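Local coordinates for protein prolyl 4-hydroxylase (Paramecium bursaria Chlorella virus 1, PDB 5C5T) that probably hydroxylates proline residues of collagen-like chains, as a metal- and 2-oxoglutarate-dependent dioxygenase of viral origin, at residues A[37-51]-A[177-191]. Numbering follows the deposited sequence.
Sequences YYEKIDGFLSDIECD and LKTKIKPKKGTSIFF
Glu-39 with Phe-190 and Ile-41 with Ser-188 form the hydrogen-bonded pairs that join 38-41, an edge strand of the larger sheet, antiparallel to strand 188-191, in a double-stranded beta-helix fold as in other 2OG oxygenases. Packing is close along these strands and at Phe-44. Ser-188 lays CB over one face of the Phe-44 ring in a CH-pi contact, 4.1 Å from its centroid, and its OG, tucked between backbone N and carbonyl carbon (chi1 63°), sits 3.3 Å from Ile-41 CB with no polar partner in the model. Leu-45 N donates a hydrogen bond to Gly-186 O at 3.0 Å, in the carbonyl plane.

On the face of Tyr-38, Lys-40 and Ile-189, Ile-189 CD1 presses to 3.4 Å against Lys-40 CG, while the Tyr-38 ring takes Leu-177 CD1 in plane at its edge. The wetter side begins at Asp-42, whose OD1 receives Thr-187 OG1 at 2.7 Å on its anti lone pair. One water joins that hydroxyl to Gly-43 N and Lys-185 O; a second links Lys-185 O to Asp-47 OD1. Lys-185 bends at its last torsion (chi4 86°) into a salt bridge with Asp-51 OD1, NZ to OD1 2.7 Å. Leu-161 O also accepts from NZ. Charge and water thus pin helix start to turn; backbone bonds and apolar contacts hold the strands.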
# COMPACT_ATOMS: atom_id res chain seq x y z
N TYR A 37 -12.03 -1.77 7.86
CA TYR A 37 -10.59 -2.11 7.88
C TYR A 37 -9.85 -1.79 6.58
O TYR A 37 -8.67 -1.44 6.61
CB TYR A 37 -10.41 -3.62 8.24
CG TYR A 37 -10.68 -3.95 9.69
CD1 TYR A 37 -9.75 -3.66 10.69
CD2 TYR A 37 -11.88 -4.57 10.08
CE1 TYR A 37 -10.00 -3.97 12.01
CE2 TYR A 37 -12.11 -4.90 11.39
CZ TYR A 37 -11.18 -4.61 12.33
OH TYR A 37 -11.41 -4.91 13.65
N TYR A 38 -10.54 -1.89 5.44
CA TYR A 38 -10.00 -1.56 4.10
C TYR A 38 -11.11 -0.94 3.26
O TYR A 38 -12.29 -1.14 3.57
CB TYR A 38 -9.43 -2.80 3.38
CG TYR A 38 -10.51 -3.82 3.12
CD1 TYR A 38 -11.36 -3.69 2.05
CD2 TYR A 38 -10.69 -4.87 3.98
CE1 TYR A 38 -12.38 -4.62 1.83
CE2 TYR A 38 -11.69 -5.83 3.78
CZ TYR A 38 -12.53 -5.70 2.69
OH TYR A 38 -13.56 -6.65 2.55
N GLU A 39 -10.71 -0.12 2.30
CA GLU A 39 -11.58 0.43 1.28
C GLU A 39 -10.84 0.36 -0.03
O GLU A 39 -9.63 0.68 -0.13
CB GLU A 39 -11.98 1.86 1.60
CG GLU A 39 -12.73 1.99 2.89
CD GLU A 39 -13.11 3.41 3.23
OE1 GLU A 39 -13.82 4.07 2.43
OE2 GLU A 39 -12.75 3.86 4.32
N LYS A 40 -11.60 0.06 -1.09
CA LYS A 40 -11.06 -0.02 -2.44
C LYS A 40 -11.59 1.13 -3.26
O LYS A 40 -12.79 1.41 -3.20
CB LYS A 40 -11.43 -1.39 -3.09
CG LYS A 40 -10.90 -1.60 -4.55
CD LYS A 40 -11.34 -2.93 -5.15
CE LYS A 40 -12.67 -2.79 -5.84
NZ LYS A 40 -12.97 -4.06 -6.55
N ILE A 41 -10.72 1.81 -4.00
CA ILE A 41 -11.12 2.90 -4.86
C ILE A 41 -10.68 2.64 -6.29
O ILE A 41 -9.50 2.69 -6.59
CB ILE A 41 -10.53 4.22 -4.36
CG1 ILE A 41 -10.83 4.45 -2.87
CG2 ILE A 41 -11.06 5.39 -5.23
CD1 ILE A 41 -9.90 5.54 -2.26
N ASP A 42 -11.62 2.39 -7.19
CA ASP A 42 -11.24 2.27 -8.61
C ASP A 42 -10.94 3.65 -9.22
O ASP A 42 -11.55 4.63 -8.83
CB ASP A 42 -12.35 1.58 -9.38
CG ASP A 42 -12.46 0.12 -9.05
OD1 ASP A 42 -11.42 -0.57 -8.88
OD2 ASP A 42 -13.60 -0.35 -8.97
N GLY A 43 -10.02 3.69 -10.17
CA GLY A 43 -9.64 4.92 -10.84
C GLY A 43 -9.00 5.98 -9.99
O GLY A 43 -9.05 7.16 -10.32
N PHE A 44 -8.35 5.54 -8.91
CA PHE A 44 -7.61 6.45 -8.05
C PHE A 44 -6.54 7.20 -8.87
O PHE A 44 -6.40 8.40 -8.69
CB PHE A 44 -6.97 5.68 -6.90
CG PHE A 44 -6.32 6.52 -5.84
CD1 PHE A 44 -7.08 7.14 -4.84
CD2 PHE A 44 -4.94 6.74 -5.85
CE1 PHE A 44 -6.46 7.91 -3.85
CE2 PHE A 44 -4.33 7.52 -4.88
CZ PHE A 44 -5.09 8.12 -3.88
N LEU A 45 -5.81 6.48 -9.72
CA LEU A 45 -4.97 7.12 -10.77
C LEU A 45 -5.48 6.78 -12.12
O LEU A 45 -6.00 5.68 -12.30
CB LEU A 45 -3.51 6.67 -10.69
CG LEU A 45 -2.69 7.10 -9.47
CD1 LEU A 45 -1.24 6.57 -9.55
CD2 LEU A 45 -2.72 8.63 -9.27
N SER A 46 -5.30 7.67 -13.11
CA SER A 46 -5.59 7.26 -14.49
C SER A 46 -4.58 6.24 -15.01
O SER A 46 -3.47 6.09 -14.47
CB SER A 46 -5.62 8.44 -15.42
OG SER A 46 -4.29 8.89 -15.67
N ASP A 47 -4.95 5.56 -16.07
CA ASP A 47 -4.05 4.61 -16.70
C ASP A 47 -2.74 5.31 -17.16
O ASP A 47 -1.65 4.78 -16.95
CB ASP A 47 -4.70 3.90 -17.89
CG ASP A 47 -5.73 2.83 -17.48
OD1 ASP A 47 -6.07 2.68 -16.29
OD2 ASP A 47 -6.21 2.09 -18.38
N ILE A 48 -2.83 6.48 -17.76
CA ILE A 48 -1.59 7.07 -18.28
C ILE A 48 -0.73 7.57 -17.09
O ILE A 48 0.50 7.46 -17.17
CB ILE A 48 -1.83 8.12 -19.36
CG1 ILE A 48 -2.30 9.42 -18.76
CG2 ILE A 48 -2.79 7.61 -20.41
CD1 ILE A 48 -1.15 10.34 -18.57
N GLU A 49 -1.33 8.04 -15.99
CA GLU A 49 -0.59 8.38 -14.76
C GLU A 49 0.16 7.17 -14.20
O GLU A 49 1.33 7.30 -13.81
CB GLU A 49 -1.53 8.95 -13.68
CG GLU A 49 -2.00 10.38 -13.96
CD GLU A 49 -3.15 10.81 -13.09
OE1 GLU A 49 -3.81 9.96 -12.45
OE2 GLU A 49 -3.40 12.03 -13.05
N CYS A 50 -0.48 5.98 -14.15
CA CYS A 50 0.25 4.78 -13.76
C CYS A 50 1.46 4.49 -14.65
O CYS A 50 2.54 4.16 -14.17
CB CYS A 50 -0.71 3.58 -13.74
SG CYS A 50 -2.06 3.64 -12.53
N ASP A 51 1.30 4.67 -15.96
CA ASP A 51 2.39 4.36 -16.87
C ASP A 51 3.54 5.35 -16.71
O ASP A 51 4.70 4.94 -16.76
CB ASP A 51 1.91 4.37 -18.32
CG ASP A 51 0.99 3.20 -18.66
OD1 ASP A 51 0.97 2.14 -17.97
OD2 ASP A 51 0.29 3.35 -19.68
N LEU A 177 -9.62 -11.48 7.16
CA LEU A 177 -10.86 -10.93 6.71
C LEU A 177 -11.50 -11.76 5.62
O LEU A 177 -12.61 -11.44 5.16
CB LEU A 177 -10.65 -9.50 6.24
CG LEU A 177 -10.16 -8.49 7.27
CD1 LEU A 177 -9.83 -7.17 6.58
CD2 LEU A 177 -11.14 -8.27 8.40
N LYS A 178 -10.83 -12.83 5.20
CA LYS A 178 -11.34 -13.75 4.16
C LYS A 178 -11.69 -13.01 2.90
O LYS A 178 -12.65 -13.33 2.22
CB LYS A 178 -12.56 -14.57 4.68
CG LYS A 178 -12.11 -15.54 5.74
CD LYS A 178 -13.17 -16.55 6.10
CE LYS A 178 -12.78 -17.32 7.32
NZ LYS A 178 -11.48 -18.01 7.10
N THR A 179 -10.81 -12.07 2.54
CA THR A 179 -10.94 -11.37 1.29
C THR A 179 -9.60 -11.22 0.54
O THR A 179 -8.55 -11.03 1.13
CB THR A 179 -11.62 -9.99 1.55
OG1 THR A 179 -12.01 -9.40 0.30
CG2 THR A 179 -10.70 -9.06 2.28
N LYS A 180 -9.64 -11.43 -0.77
CA LYS A 180 -8.51 -11.20 -1.70
C LYS A 180 -8.91 -10.20 -2.77
O LYS A 180 -9.91 -10.42 -3.46
CB LYS A 180 -8.11 -12.47 -2.44
CG LYS A 180 -7.74 -13.63 -1.62
CD LYS A 180 -7.42 -14.81 -2.52
CE LYS A 180 -7.28 -16.08 -1.70
NZ LYS A 180 -8.54 -16.39 -0.94
N ILE A 181 -8.09 -9.17 -2.95
CA ILE A 181 -8.31 -8.11 -3.95
C ILE A 181 -7.50 -8.34 -5.23
O ILE A 181 -6.27 -8.50 -5.18
CB ILE A 181 -7.94 -6.73 -3.36
CG1 ILE A 181 -8.62 -6.45 -1.99
CG2 ILE A 181 -8.18 -5.64 -4.40
CD1 ILE A 181 -10.11 -6.26 -2.01
N LYS A 182 -8.15 -8.30 -6.39
CA LYS A 182 -7.47 -8.58 -7.66
C LYS A 182 -6.85 -7.26 -8.17
O LYS A 182 -7.55 -6.23 -8.24
CB LYS A 182 -8.46 -9.20 -8.68
CG LYS A 182 -8.01 -9.14 -10.13
CD LYS A 182 -9.11 -9.75 -11.05
CE LYS A 182 -8.86 -9.55 -12.55
NZ LYS A 182 -10.06 -10.02 -13.33
N PRO A 183 -5.55 -7.27 -8.50
CA PRO A 183 -4.96 -6.03 -9.02
C PRO A 183 -5.69 -5.54 -10.22
O PRO A 183 -6.06 -6.37 -11.07
CB PRO A 183 -3.55 -6.42 -9.38
CG PRO A 183 -3.22 -7.46 -8.40
CD PRO A 183 -4.49 -8.28 -8.30
N LYS A 184 -5.87 -4.23 -10.28
CA LYS A 184 -6.44 -3.54 -11.46
C LYS A 184 -5.71 -2.20 -11.61
O LYS A 184 -5.64 -1.47 -10.64
CB LYS A 184 -7.94 -3.29 -11.30
CG LYS A 184 -8.63 -2.63 -12.51
CD LYS A 184 -10.13 -2.40 -12.23
CE LYS A 184 -10.86 -1.96 -13.51
NZ LYS A 184 -12.26 -1.47 -13.24
N LYS A 185 -5.21 -1.88 -12.81
CA LYS A 185 -4.50 -0.64 -13.06
C LYS A 185 -5.32 0.55 -12.62
O LYS A 185 -6.49 0.74 -13.01
CB LYS A 185 -4.15 -0.52 -14.55
CG LYS A 185 -3.20 0.59 -14.89
CD LYS A 185 -2.95 0.63 -16.39
CE LYS A 185 -1.70 1.32 -16.77
NZ LYS A 185 -0.59 0.32 -16.69
N GLY A 186 -4.70 1.34 -11.74
CA GLY A 186 -5.29 2.55 -11.26
C GLY A 186 -6.08 2.47 -9.98
O GLY A 186 -6.43 3.51 -9.45
N THR A 187 -6.41 1.26 -9.55
CA THR A 187 -7.18 1.02 -8.33
C THR A 187 -6.30 1.14 -7.12
O THR A 187 -5.17 0.69 -7.13
CB THR A 187 -7.80 -0.39 -8.36
OG1 THR A 187 -8.77 -0.49 -9.43
CG2 THR A 187 -8.45 -0.78 -7.06
N SER A 188 -6.84 1.77 -6.08
CA SER A 188 -6.15 1.82 -4.79
C SER A 188 -6.87 0.94 -3.76
O SER A 188 -8.10 0.74 -3.81
CB SER A 188 -6.02 3.26 -4.23
OG SER A 188 -7.29 3.84 -3.98
N ILE A 189 -6.07 0.45 -2.80
CA ILE A 189 -6.59 -0.19 -1.60
C ILE A 189 -6.01 0.58 -0.44
O ILE A 189 -4.80 0.70 -0.31
CB ILE A 189 -6.22 -1.68 -1.45
CG1 ILE A 189 -6.72 -2.54 -2.61
CG2 ILE A 189 -6.81 -2.22 -0.18
CD1 ILE A 189 -8.24 -2.62 -2.75
N PHE A 190 -6.89 1.13 0.38
CA PHE A 190 -6.54 1.73 1.68
C PHE A 190 -6.81 0.73 2.83
O PHE A 190 -7.89 0.12 2.90
CB PHE A 190 -7.35 3.02 1.91
CG PHE A 190 -7.13 3.63 3.26
CD1 PHE A 190 -6.08 4.49 3.47
CD2 PHE A 190 -7.93 3.29 4.33
CE1 PHE A 190 -5.86 5.06 4.72
CE2 PHE A 190 -7.71 3.84 5.59
CZ PHE A 190 -6.67 4.72 5.78
N PHE A 191 -5.87 0.56 3.77
CA PHE A 191 -6.22 -0.20 4.94
C PHE A 191 -5.54 0.31 6.20
O PHE A 191 -4.42 0.83 6.17
CB PHE A 191 -5.91 -1.73 4.77
CG PHE A 191 -4.46 -2.05 4.41
CD1 PHE A 191 -4.05 -2.10 3.09
CD2 PHE A 191 -3.51 -2.38 5.41
CE1 PHE A 191 -2.74 -2.46 2.76
CE2 PHE A 191 -2.21 -2.69 5.08
CZ PHE A 191 -1.83 -2.77 3.74
O HOH W 1 -8.83 1.33 -11.61
O HOH W 2 -7.62 0.58 -15.45